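Local coordinates for ESX-5 secretion system protein EccC5 (Mycobacterium tuberculosis, PDB 6J18), which forms part of the ESX-5 type VII secretion system, which exports EsxN and several PE_PGRS and PPE proteins, this piece being an ATP-bound FtsK/SpoIIIE-type ATPase domain, at residues G68-E80 with T109-Y121. Residues are numbered along the deposited sequence; the frame is centred on the assembly and turned at random.
Sequences GVGAGGIAWAISE and TLATIMSEIGRLY
Ile-74 is wedged against the helix with both branches in use: CD1 reaches Ile-117 CG1 at 3.8 Å, while CG2, placed anti to the backbone N (chi1 -66°), lies 3.6 Å from Glu-116 CB. Leu-120 CD1 closes over the turn end of this patch, 3.9 Å from Ile-74 CG1. Toward the start of the helix, Trp-76 rests its CB on Ile-113 CG1 and Thr-112 CG2, and Thr-109 CG2 approaches its indole obliquely at CE3 (4.0 Å).

The polar edge is organised by Glu-116. Its side chain bends at chi2 (-64°), bringing OE2 to the backbone N of Ala-75 in a 2.8 Å hydrogen bond on the anti side of the carboxylate. Arg-119 holds that carboxylate side-on, NE to OE1 and NH2 to the syn lone pair of OE2 (2.7 Å), which fixes the rotation of the carboxylate and probably favours its ionised form; Arg-58 adds a salt bridge to OE1. A water links Arg-119 NH2 to Gly-73 O.

Strand 75-79, bulged at Trp-76 and Ala-77 opposite Val-86, runs at 131° to helical segment 109-120 (N-to-C directions), flanked by strands 85-87 and 301-306. The first turn of helix 106-120 carries the end of the predicted ATP-binding segment, Gly-100 to Thr-107, and Phe-205 of strand 203-208 touches both Ile-74 and Ile-117.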
ATOM      1  N   GLY A  68      -2.455  -9.540 -17.339  1.00 25.36           N
ATOM      2  CA  GLY A  68      -1.377  -8.603 -17.076  1.00 27.20           C
ATOM      3  C   GLY A  68      -1.738  -7.292 -16.404  1.00 28.39           C
ATOM      4  O   GLY A  68      -0.979  -6.329 -16.491  1.00 30.23           O
ATOM      5  N   VAL A  69      -2.882  -7.246 -15.731  1.00 26.87           N
ATOM      6  CA  VAL A  69      -3.294  -6.027 -15.041  1.00 24.01           C
ATOM      7  C   VAL A  69      -3.521  -6.273 -13.550  1.00 24.37           C
ATOM      8  O   VAL A  69      -3.885  -5.359 -12.809  1.00 25.44           O
ATOM      9  CB  VAL A  69      -4.575  -5.431 -15.659  1.00 23.43           C
ATOM     10  CG1 VAL A  69      -4.318  -4.995 -17.097  1.00 23.75           C
ATOM     11  CG2 VAL A  69      -5.715  -6.433 -15.592  1.00 23.50           C
ATOM     12  N   GLY A  70      -3.294  -7.508 -13.117  1.00 24.04           N
ATOM     13  CA  GLY A  70      -3.474  -7.869 -11.723  1.00 24.00           C
ATOM     14  C   GLY A  70      -4.913  -8.213 -11.390  1.00 25.15           C
ATOM     15  O   GLY A  70      -5.329  -8.106 -10.237  1.00 25.59           O
ATOM     16  N   ALA A  71      -5.672  -8.622 -12.404  1.00 25.56           N
ATOM     17  CA  ALA A  71      -7.065  -9.015 -12.215  1.00 24.78           C
ATOM     18  C   ALA A  71      -7.171 -10.154 -11.205  1.00 25.53           C
ATOM     19  O   ALA A  71      -6.297 -11.019 -11.139  1.00 23.76           O
ATOM     20  CB  ALA A  71      -7.692  -9.417 -13.542  1.00 25.54           C
ATOM     21  N   GLY A  72      -8.239 -10.143 -10.416  1.00 24.48           N
ATOM     22  CA  GLY A  72      -8.401 -11.113  -9.349  1.00 24.42           C
ATOM     23  C   GLY A  72      -7.783 -10.611  -8.058  1.00 23.91           C
ATOM     24  O   GLY A  72      -7.904 -11.246  -7.009  1.00 24.55           O
ATOM     25  N   GLY A  73      -7.118  -9.463  -8.137  1.00 22.31           N
ATOM     26  CA  GLY A  73      -6.476  -8.870  -6.979  1.00 21.69           C
ATOM     27  C   GLY A  73      -7.214  -7.658  -6.443  1.00 21.95           C
ATOM     28  O   GLY A  73      -8.400  -7.468  -6.714  1.00 23.38           O
ATOM     29  N   ILE A  74      -6.502  -6.837  -5.677  1.00 18.64           N
ATOM     30  CA  ILE A  74      -7.083  -5.656  -5.044  1.00 20.23           C
ATOM     31  C   ILE A  74      -7.534  -4.621  -6.073  1.00 21.06           C
ATOM     32  O   ILE A  74      -6.710  -4.020  -6.757  1.00 22.41           O
ATOM     33  CB  ILE A  74      -6.078  -5.009  -4.065  1.00 18.21           C
ATOM     34  CG1 ILE A  74      -5.811  -5.949  -2.886  1.00 21.67           C
ATOM     35  CG2 ILE A  74      -6.586  -3.661  -3.575  1.00 18.04           C
ATOM     36  CD1 ILE A  74      -4.777  -5.433  -1.905  1.00 23.15           C
ATOM     37  N   ALA A  75      -8.846  -4.424  -6.176  1.00 22.07           N
ATOM     38  CA  ALA A  75      -9.419  -3.473  -7.126  1.00 21.68           C
ATOM     39  C   ALA A  75      -9.740  -2.153  -6.434  1.00 23.11           C
ATOM     40  O   ALA A  75     -10.647  -2.084  -5.604  1.00 24.21           O
ATOM     41  CB  ALA A  75     -10.671  -4.053  -7.771  1.00 21.04           C
ATOM     42  N   TRP A  76      -9.003  -1.103  -6.781  1.00 21.02           N
ATOM     43  CA  TRP A  76      -9.069   0.136  -6.014  1.00 20.29           C
ATOM     44  C   TRP A  76      -9.337   1.386  -6.852  1.00 20.92           C
ATOM     45  O   TRP A  76      -9.451   2.483  -6.305  1.00 21.33           O
ATOM     46  CB  TRP A  76      -7.772   0.319  -5.222  1.00 20.87           C
ATOM     47  CG  TRP A  76      -6.538   0.364  -6.075  1.00 23.25           C
ATOM     48  CD1 TRP A  76      -5.901  -0.696  -6.654  1.00 24.37           C
ATOM     49  CD2 TRP A  76      -5.786   1.528  -6.435  1.00 24.88           C
ATOM     50  NE1 TRP A  76      -4.803  -0.263  -7.356  1.00 25.39           N
ATOM     51  CE2 TRP A  76      -4.710   1.100  -7.237  1.00 24.64           C
ATOM     52  CE3 TRP A  76      -5.919   2.893  -6.157  1.00 27.38           C
ATOM     53  CZ2 TRP A  76      -3.773   1.984  -7.765  1.00 26.70           C
ATOM     54  CZ3 TRP A  76      -4.988   3.770  -6.683  1.00 29.61           C
ATOM     55  CH2 TRP A  76      -3.929   3.313  -7.478  1.00 28.55           C
ATOM     56  N   ALA A  77      -9.446   1.223  -8.169  1.00 20.90           N
ATOM     57  CA  ALA A  77      -9.712   2.357  -9.054  1.00 20.19           C
ATOM     58  C   ALA A  77     -10.195   1.910 -10.431  1.00 20.93           C
ATOM     59  O   ALA A  77     -10.205   0.720 -10.740  1.00 20.80           O
ATOM     60  CB  ALA A  77      -8.462   3.222  -9.197  1.00 20.62           C
ATOM     61  N   ILE A  78     -10.604   2.876 -11.250  1.00 20.39           N
ATOM     62  CA  ILE A  78     -10.898   2.623 -12.656  1.00 20.59           C
ATOM     63  C   ILE A  78     -10.085   3.565 -13.537  1.00 23.50           C
ATOM     64  O   ILE A  78      -9.798   4.698 -13.150  1.00 22.01           O
ATOM     65  CB  ILE A  78     -12.400   2.782 -12.979  1.00 24.23           C
ATOM     66  CG1 ILE A  78     -12.892   4.185 -12.616  1.00 26.02           C
ATOM     67  CG2 ILE A  78     -13.217   1.717 -12.263  1.00 23.25           C
ATOM     68  CD1 ILE A  78     -14.318   4.462 -13.048  1.00 27.60           C
ATOM     69  N   SER A  79      -9.718   3.089 -14.723  1.00 22.86           N
ATOM     70  CA  SER A  79      -8.846   3.837 -15.622  1.00 26.10           C
ATOM     71  C   SER A  79      -9.609   4.769 -16.558  1.00 27.95           C
ATOM     72  O   SER A  79     -10.692   4.440 -17.034  1.00 28.29           O
ATOM     73  CB  SER A  79      -7.993   2.873 -16.449  1.00 28.36           C
ATOM     74  OG  SER A  79      -7.406   3.538 -17.555  1.00 32.17           O
ATOM     75  N   GLU A  80      -9.023   5.932 -16.822  1.00 29.55           N
ATOM     76  CA  GLU A  80      -9.572   6.895 -17.773  1.00 33.14           C
ATOM     77  C   GLU A  80      -9.675   6.301 -19.175  1.00 34.72           C
ATOM     78  O   GLU A  80     -10.596   6.611 -19.933  1.00 34.25           O
ATOM     79  CB  GLU A  80      -8.702   8.154 -17.803  1.00 38.02           C
ATOM     80  CG  GLU A  80      -9.059   9.155 -18.883  1.00 44.15           C
ATOM     81  CD  GLU A  80      -8.368  10.492 -18.689  1.00 49.62           C
ATOM     82  OE1 GLU A  80      -7.264  10.678 -19.242  1.00 52.21           O
ATOM     83  OE2 GLU A  80      -8.926  11.355 -17.979  1.00 49.75           O
ATOM     84  N   THR A 109      -8.178   6.264  -0.078  1.00 20.64           N
ATOM     85  CA  THR A 109      -7.511   5.285  -0.932  1.00 20.65           C
ATOM     86  C   THR A 109      -7.039   4.081  -0.117  1.00 20.54           C
ATOM     87  O   THR A 109      -7.205   2.934  -0.535  1.00 19.53           O
ATOM     88  CB  THR A 109      -6.304   5.901  -1.667  1.00 21.44           C
ATOM     89  OG1 THR A 109      -6.718   7.083  -2.362  1.00 22.21           O
ATOM     90  CG2 THR A 109      -5.719   4.909  -2.666  1.00 18.20           C
ATOM     91  N   LEU A 110      -6.453   4.351   1.045  1.00 18.15           N
ATOM     92  CA  LEU A 110      -6.017   3.288   1.944  1.00 20.59           C
ATOM     93  C   LEU A 110      -7.204   2.495   2.473  1.00 21.30           C
ATOM     94  O   LEU A 110      -7.138   1.273   2.599  1.00 21.43           O
ATOM     95  CB  LEU A 110      -5.216   3.857   3.116  1.00 19.26           C
ATOM     96  CG  LEU A 110      -3.868   4.504   2.795  1.00 20.00           C
ATOM     97  CD1 LEU A 110      -3.168   4.923   4.074  1.00 22.13           C
ATOM     98  CD2 LEU A 110      -2.995   3.558   1.993  1.00 18.37           C
ATOM     99  N   ALA A 111      -8.289   3.197   2.784  1.00 22.09           N
ATOM    100  CA  ALA A 111      -9.486   2.555   3.314  1.00 23.09           C
ATOM    101  C   ALA A 111     -10.089   1.600   2.288  1.00 21.72           C
ATOM    102  O   ALA A 111     -10.572   0.522   2.637  1.00 20.87           O
ATOM    103  CB  ALA A 111     -10.507   3.601   3.734  1.00 24.37           C
ATOM    104  N   THR A 112     -10.050   1.998   1.021  1.00 20.37           N
ATOM    105  CA  THR A 112     -10.563   1.166  -0.063  1.00 20.41           C
ATOM    106  C   THR A 112      -9.693  -0.076  -0.241  1.00 20.00           C
ATOM    107  O   THR A 112     -10.201  -1.186  -0.415  1.00 18.23           O
ATOM    108  CB  THR A 112     -10.630   1.954  -1.387  1.00 22.40           C
ATOM    109  OG1 THR A 112     -11.713   2.890  -1.325  1.00 22.40           O
ATOM    110  CG2 THR A 112     -10.857   1.018  -2.567  1.00 22.75           C
ATOM    111  N   ILE A 113      -8.380   0.118  -0.179  1.00 18.63           N
ATOM    112  CA  ILE A 113      -7.431  -0.982  -0.297  1.00 19.62           C
ATOM    113  C   ILE A 113      -7.603  -1.966   0.860  1.00 19.91           C
ATOM    114  O   ILE A 113      -7.572  -3.180   0.661  1.00 20.79           O
ATOM    115  CB  ILE A 113      -5.978  -0.458  -0.344  1.00 19.29           C
ATOM    116  CG1 ILE A 113      -5.722   0.249  -1.678  1.00 20.85           C
ATOM    117  CG2 ILE A 113      -4.981  -1.593  -0.167  1.00 19.85           C
ATOM    118  CD1 ILE A 113      -4.393   0.973  -1.747  1.00 21.25           C
ATOM    119  N   MET A 114      -7.809  -1.440   2.064  1.00 18.43           N
ATOM    120  CA  MET A 114      -8.005  -2.285   3.237  1.00 20.23           C
ATOM    121  C   MET A 114      -9.305  -3.081   3.136  1.00 20.85           C
ATOM    122  O   MET A 114      -9.347  -4.259   3.490  1.00 21.12           O
ATOM    123  CB  MET A 114      -7.992  -1.443   4.513  1.00 21.14           C
ATOM    124  CG  MET A 114      -6.605  -0.943   4.885  1.00 20.79           C
ATOM    125  SD  MET A 114      -6.589   0.210   6.267  1.00 23.44           S
ATOM    126  CE  MET A 114      -6.702  -0.922   7.651  1.00 22.97           C
ATOM    127  N   SER A 115     -10.359  -2.438   2.645  1.00 20.56           N
ATOM    128  CA  SER A 115     -11.625  -3.126   2.421  1.00 21.71           C
ATOM    129  C   SER A 115     -11.437  -4.288   1.446  1.00 20.60           C
ATOM    130  O   SER A 115     -11.995  -5.370   1.637  1.00 20.36           O
ATOM    131  CB  SER A 115     -12.680  -2.153   1.892  1.00 22.59           C
ATOM    132  OG  SER A 115     -13.929  -2.799   1.727  1.00 23.46           O
ATOM    133  N   GLU A 116     -10.634  -4.058   0.413  1.00 19.69           N
ATOM    134  CA  GLU A 116     -10.337  -5.083  -0.580  1.00 19.89           C
ATOM    135  C   GLU A 116      -9.545  -6.238   0.024  1.00 19.99           C
ATOM    136  O   GLU A 116      -9.752  -7.396  -0.338  1.00 20.88           O
ATOM    137  CB  GLU A 116      -9.569  -4.476  -1.755  1.00 19.78           C
ATOM    138  CG  GLU A 116     -10.458  -3.868  -2.827  1.00 20.36           C
ATOM    139  CD  GLU A 116     -11.339  -4.900  -3.501  1.00 22.70           C
ATOM    140  OE1 GLU A 116     -12.464  -5.140  -3.011  1.00 24.76           O
ATOM    141  OE2 GLU A 116     -10.904  -5.480  -4.518  1.00 21.09           O
ATOM    142  N   ILE A 117      -8.633  -5.916   0.936  1.00 19.96           N
ATOM    143  CA  ILE A 117      -7.868  -6.938   1.640  1.00 22.55           C
ATOM    144  C   ILE A 117      -8.813  -7.860   2.407  1.00 22.34           C
ATOM    145  O   ILE A 117      -8.651  -9.082   2.400  1.00 23.59           O
ATOM    146  CB  ILE A 117      -6.842  -6.308   2.606  1.00 22.19           C
ATOM    147  CG1 ILE A 117      -5.712  -5.638   1.820  1.00 21.36           C
ATOM    148  CG2 ILE A 117      -6.273  -7.355   3.549  1.00 22.97           C
ATOM    149  CD1 ILE A 117      -4.744  -4.864   2.689  1.00 21.64           C
ATOM    150  N   GLY A 118      -9.816  -7.267   3.048  1.00 21.13           N
ATOM    151  CA  GLY A 118     -10.807  -8.027   3.788  1.00 22.48           C
ATOM    152  C   GLY A 118     -11.644  -8.928   2.898  1.00 24.82           C
ATOM    153  O   GLY A 118     -12.093  -9.991   3.328  1.00 26.78           O
ATOM    154  N   ARG A 119     -11.852  -8.505   1.655  1.00 23.08           N
ATOM    155  CA  ARG A 119     -12.640  -9.283   0.703  1.00 23.67           C
ATOM    156  C   ARG A 119     -11.855 -10.461   0.132  1.00 24.85           C
ATOM    157  O   ARG A 119     -12.377 -11.570   0.013  1.00 25.01           O
ATOM    158  CB  ARG A 119     -13.128  -8.392  -0.446  1.00 22.81           C
ATOM    159  CG  ARG A 119     -13.794  -9.166  -1.581  1.00 26.12           C
ATOM    160  CD  ARG A 119     -14.390  -8.249  -2.639  1.00 26.13           C
ATOM    161  NE  ARG A 119     -13.378  -7.697  -3.538  1.00 25.53           N
ATOM    162  CZ  ARG A 119     -12.954  -8.297  -4.646  1.00 27.86           C
ATOM    163  NH1 ARG A 119     -13.447  -9.480  -4.994  1.00 28.40           N
ATOM    164  NH2 ARG A 119     -12.034  -7.719  -5.406  1.00 25.63           N
ATOM    165  N   LEU A 120     -10.594 -10.217  -0.208  1.00 24.41           N
ATOM    166  CA  LEU A 120      -9.809 -11.172  -0.983  1.00 24.02           C
ATOM    167  C   LEU A 120      -8.986 -12.139  -0.136  1.00 24.04           C
ATOM    168  O   LEU A 120      -8.598 -13.208  -0.608  1.00 23.97           O
ATOM    169  CB  LEU A 120      -8.885 -10.414  -1.933  1.00 23.52           C
ATOM    170  CG  LEU A 120      -9.617  -9.583  -2.985  1.00 24.08           C
ATOM    171  CD1 LEU A 120      -8.694  -8.527  -3.545  1.00 22.88           C
ATOM    172  CD2 LEU A 120     -10.153 -10.477  -4.094  1.00 24.22           C
ATOM    173  N   TYR A 121      -8.719 -11.765   1.110  1.00 23.53           N
ATOM    174  CA  TYR A 121      -7.865 -12.575   1.971  1.00 24.85           C
ATOM    175  C   TYR A 121      -8.584 -13.076   3.216  1.00 24.71           C
ATOM    176  O   TYR A 121      -9.468 -12.406   3.748  1.00 20.62           O
ATOM    177  CB  TYR A 121      -6.638 -11.781   2.413  1.00 23.87           C
ATOM    178  CG  TYR A 121      -5.679 -11.390   1.313  1.00 25.01           C
ATOM    179  CD1 TYR A 121      -5.882 -10.238   0.564  1.00 25.04           C
ATOM    180  CD2 TYR A 121      -4.552 -12.158   1.043  1.00 24.29           C
ATOM    181  CE1 TYR A 121      -5.001  -9.870  -0.433  1.00 24.78           C
ATOM    182  CE2 TYR A 121      -3.664 -11.797   0.048  1.00 24.53           C
ATOM    183  CZ  TYR A 121      -3.894 -10.651  -0.687  1.00 24.83           C
ATOM    184  OH  TYR A 121      -3.015 -10.284  -1.679  1.00 25.06           O
TER
HETATM  185  O   HOH W   1     -10.594  -8.790  -7.905  1.00 23.66           O